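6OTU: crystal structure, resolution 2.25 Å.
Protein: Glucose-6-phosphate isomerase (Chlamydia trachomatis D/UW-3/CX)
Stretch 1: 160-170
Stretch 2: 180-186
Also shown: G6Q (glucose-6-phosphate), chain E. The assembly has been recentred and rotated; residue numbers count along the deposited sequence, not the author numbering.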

# COMPACT_ATOMS: atom_id res chain seq x y z
N SER A 160 -11.11 -13.45 2.57
CA SER A 160 -12.16 -13.73 1.60
C SER A 160 -12.17 -12.77 0.41
O SER A 160 -12.94 -13.01 -0.52
CB SER A 160 -13.54 -13.72 2.27
OG SER A 160 -13.67 -14.78 3.21
N GLU A 161 -11.34 -11.72 0.42
CA GLU A 161 -11.28 -10.78 -0.71
C GLU A 161 -9.89 -10.64 -1.31
O GLU A 161 -9.75 -10.69 -2.54
CB GLU A 161 -11.77 -9.39 -0.27
CG GLU A 161 -11.69 -8.36 -1.40
CD GLU A 161 -11.28 -6.97 -0.94
OE1 GLU A 161 -10.60 -6.85 0.10
OE2 GLU A 161 -11.63 -5.99 -1.64
N LEU A 162 -8.86 -10.45 -0.49
CA LEU A 162 -7.60 -9.90 -0.99
C LEU A 162 -6.88 -10.87 -1.91
O LEU A 162 -6.38 -10.47 -2.97
CB LEU A 162 -6.70 -9.49 0.17
CG LEU A 162 -6.94 -8.11 0.75
CD1 LEU A 162 -5.67 -7.58 1.39
CD2 LEU A 162 -7.42 -7.19 -0.34
N GLY A 163 -6.82 -12.15 -1.54
CA GLY A 163 -6.20 -13.17 -2.36
C GLY A 163 -6.89 -13.34 -3.70
O GLY A 163 -6.26 -13.25 -4.76
N PRO A 164 -8.20 -13.63 -3.68
CA PRO A 164 -8.95 -13.65 -4.95
C PRO A 164 -8.76 -12.38 -5.79
O PRO A 164 -8.51 -12.49 -7.00
CB PRO A 164 -10.40 -13.82 -4.49
CG PRO A 164 -10.28 -14.61 -3.23
CD PRO A 164 -8.99 -14.22 -2.57
N LYS A 165 -8.81 -11.20 -5.17
CA LYS A 165 -8.69 -9.96 -5.93
C LYS A 165 -7.29 -9.81 -6.53
O LYS A 165 -7.15 -9.43 -7.70
CB LYS A 165 -9.04 -8.76 -5.04
CG LYS A 165 -9.04 -7.40 -5.79
CD LYS A 165 -9.66 -6.28 -4.98
CE LYS A 165 -8.72 -5.82 -3.89
NZ LYS A 165 -9.07 -4.47 -3.37
N ALA A 166 -6.25 -10.11 -5.76
CA ALA A 166 -4.89 -10.08 -6.28
C ALA A 166 -4.73 -11.05 -7.45
O ALA A 166 -4.03 -10.75 -8.43
CB ALA A 166 -3.90 -10.40 -5.17
N MET A 167 -5.35 -12.23 -7.37
CA MET A 167 -5.22 -13.21 -8.43
C MET A 167 -6.04 -12.82 -9.65
O MET A 167 -5.60 -13.04 -10.79
CB MET A 167 -5.61 -14.61 -7.91
CG MET A 167 -4.58 -15.25 -6.95
SD MET A 167 -2.85 -15.30 -7.55
CE MET A 167 -2.15 -13.86 -6.72
N TYR A 168 -7.22 -12.23 -9.44
CA TYR A 168 -8.06 -11.83 -10.57
C TYR A 168 -7.34 -10.79 -11.43
O TYR A 168 -7.28 -10.93 -12.66
CB TYR A 168 -9.41 -11.29 -10.06
CG TYR A 168 -10.14 -10.53 -11.14
CD1 TYR A 168 -10.80 -11.20 -12.16
CD2 TYR A 168 -10.10 -9.15 -11.19
CE1 TYR A 168 -11.42 -10.52 -13.18
CE2 TYR A 168 -10.73 -8.45 -12.20
CZ TYR A 168 -11.38 -9.14 -13.20
OH TYR A 168 -12.01 -8.43 -14.22
N PHE A 169 -6.77 -9.75 -10.82
CA PHE A 169 -6.03 -8.77 -11.61
C PHE A 169 -4.74 -9.35 -12.17
O PHE A 169 -4.27 -8.89 -13.22
CB PHE A 169 -5.76 -7.51 -10.79
CG PHE A 169 -6.99 -6.69 -10.55
CD1 PHE A 169 -7.41 -5.75 -11.49
CD2 PHE A 169 -7.76 -6.88 -9.42
CE1 PHE A 169 -8.56 -5.01 -11.27
CE2 PHE A 169 -8.92 -6.14 -9.20
CZ PHE A 169 -9.31 -5.21 -10.12
N ALA A 170 -4.15 -10.35 -11.51
CA ALA A 170 -2.93 -10.95 -12.06
C ALA A 170 -3.22 -11.64 -13.38
O ALA A 170 -2.39 -11.59 -14.31
CB ALA A 170 -2.33 -11.94 -11.07
N ARG A 180 -17.57 -8.49 -15.97
CA ARG A 180 -17.26 -7.38 -15.09
C ARG A 180 -17.27 -7.88 -13.65
O ARG A 180 -18.22 -8.56 -13.23
CB ARG A 180 -18.26 -6.25 -15.29
CG ARG A 180 -18.57 -5.94 -16.75
CD ARG A 180 -19.73 -4.96 -16.82
NE ARG A 180 -19.34 -3.61 -16.41
CZ ARG A 180 -20.11 -2.78 -15.71
NH1 ARG A 180 -21.32 -3.17 -15.31
NH2 ARG A 180 -19.68 -1.56 -15.40
N ILE A 181 -16.22 -7.54 -12.90
CA ILE A 181 -15.92 -8.15 -11.61
C ILE A 181 -15.71 -7.05 -10.58
O ILE A 181 -14.92 -6.13 -10.80
CB ILE A 181 -14.69 -9.08 -11.70
CG1 ILE A 181 -14.82 -10.05 -12.88
CG2 ILE A 181 -14.47 -9.83 -10.39
CD1 ILE A 181 -15.91 -11.07 -12.72
N PHE A 182 -16.42 -7.15 -9.46
CA PHE A 182 -16.35 -6.17 -8.39
C PHE A 182 -16.15 -6.88 -7.06
O PHE A 182 -16.53 -8.04 -6.88
CB PHE A 182 -17.62 -5.30 -8.33
CG PHE A 182 -17.89 -4.55 -9.60
CD1 PHE A 182 -18.63 -5.13 -10.62
CD2 PHE A 182 -17.39 -3.27 -9.79
CE1 PHE A 182 -18.86 -4.45 -11.80
CE2 PHE A 182 -17.62 -2.57 -10.97
CZ PHE A 182 -18.36 -3.16 -11.97
N PHE A 183 -15.57 -6.15 -6.11
CA PHE A 183 -15.39 -6.63 -4.75
C PHE A 183 -16.00 -5.63 -3.79
O PHE A 183 -15.63 -4.45 -3.81
CB PHE A 183 -13.91 -6.86 -4.41
CG PHE A 183 -13.24 -7.84 -5.31
CD1 PHE A 183 -12.73 -7.43 -6.53
CD2 PHE A 183 -13.15 -9.18 -4.95
CE1 PHE A 183 -12.12 -8.35 -7.38
CE2 PHE A 183 -12.53 -10.10 -5.79
CZ PHE A 183 -12.02 -9.68 -7.01
N VAL A 184 -16.92 -6.10 -2.96
CA VAL A 184 -17.53 -5.30 -1.90
C VAL A 184 -17.08 -5.91 -0.58
O VAL A 184 -17.39 -7.08 -0.28
CB VAL A 184 -19.07 -5.27 -2.03
CG1 VAL A 184 -19.72 -4.57 -0.85
CG2 VAL A 184 -19.47 -4.61 -3.33
N SER A 185 -16.34 -5.14 0.21
CA SER A 185 -15.68 -5.69 1.38
C SER A 185 -15.95 -4.86 2.64
O SER A 185 -16.42 -5.40 3.65
CB SER A 185 -14.18 -5.80 1.12
OG SER A 185 -13.65 -4.55 0.67
N ASN A 186 -15.68 -3.56 2.58
CA ASN A 186 -15.77 -2.69 3.75
C ASN A 186 -17.21 -2.62 4.27
O ASN A 186 -18.18 -2.64 3.51
CB ASN A 186 -15.28 -1.28 3.38
CG ASN A 186 -14.77 -0.48 4.58
OD1 ASN A 186 -15.18 -0.69 5.73
ND2 ASN A 186 -13.86 0.46 4.31
C1 G6Q E . -7.83 -14.69 7.43
C2 G6Q E . -8.42 -13.88 8.59
C3 G6Q E . -9.43 -12.83 8.14
C4 G6Q E . -10.75 -13.41 7.64
C5 G6Q E . -11.84 -12.34 7.54
C6 G6Q E . -13.10 -12.84 6.87
O1 G6Q E . -7.14 -15.63 7.68
O2 G6Q E . -9.02 -14.73 9.55
O3 G6Q E . -8.86 -12.01 7.12
O4 G6Q E . -10.58 -14.00 6.35
O5 G6Q E . -12.12 -11.85 8.85
O6 G6Q E . -13.56 -14.00 7.62
P G6Q E . -14.77 -14.90 7.03
O1P G6Q E . -14.28 -15.49 5.72
O2P G6Q E . -15.00 -15.96 8.10
O3P G6Q E . -15.95 -13.97 6.85
O HOH W 1 -13.74 -5.99 -13.74

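Phe183 is the centre of the contact. Its CA-to-CB bond points toward the helix, chi1 lies in the m well at -59°, and the other stretch covers 116 Å² of the residue, the largest share of any residue here; the whole interface buries 362 Å² summed over both sides. The clearest evidence for how the ring is used comes from Lys165. Its CB sits 3.8 Å from the centroid of the Phe183 ring and 14° off the ring normal, so the methylene lies almost squarely over one face in a CH-pi contact. CG of Lys165 follows the same face, 3.6 Å from CE1 of Phe183, and the backbone is close as well, with Lys165 CA 3.5 Å from Phe183 CZ. The lysine thus presents its aliphatic stem to the aromatic surface while the end of its side chain leads away.

Other helix residues also touch this ring. Tyr168 CB lies at its edge, near the ring plane, 4.3 Å from Phe183 CZ. Pro164 CB approaches Phe183 CE2 at 4.5 Å, and Phe169 CE2 comes within 4.3 Å of Phe183 CE1; the two phenylalanine rings meet obliquely.

A second apolar pairing lies further along the helix. Ile181 CB stands over one face of the Tyr168 ring, 4.0 Å from its centroid and 27° off the normal, a second CH-pi contact. The closest approach of this pair is tighter, 3.4 Å between Ile181 CG1 and Tyr168 CE1.

The backbone explains this order of partners. Helix 162-170 and strand 180-184 run nearly antiparallel, with 155° between their directions and 10.1 Å between their axes at closest approach. Accordingly Tyr168 faces Ile181 (CA to CA 8.7 Å), whereas Glu161 faces Ser185 (CA to CA 7.0 Å). Alternation along the strand turns Ile181 and Phe183 toward the helix and Phe182 and Val184 away from it. On the helical side, Pro164, Lys165 and Tyr168 direct their CA-to-CB bonds toward the strand. The i to i+4 hydrogen bonds from Lys165 N to Glu161 O (2.8 Å) and from Tyr168 N to Pro164 O (2.8 Å) are part of the regular helical ladder beneath this surface.

Polar contacts lie toward both ends. Beside the tyrosine, water 1 links the stretches: it lies 3.0 Å from Tyr168 OH and accepts a hydrogen bond from Ile181 N, also at 3.0 Å. At the other end, Glu161 occupies the N-cap position and extends its carboxylate toward the strand, where OE2 lies 3.7 Å from Phe183 CB. The same oxygen forms a salt bridge with Lys165 NZ at 3.4 Å, a charge pairing within the helical stretch whose hydrogen bond is weak. Ser185 OG lies 3.4 Å from Glu161 OE2, a weak hydrogen bond at most, and its proton has another acceptor within reach. Beyond this edge, Ser160 makes no contact with the strand; its OG donates to O1P of glucose-6-phosphate at 2.7 Å.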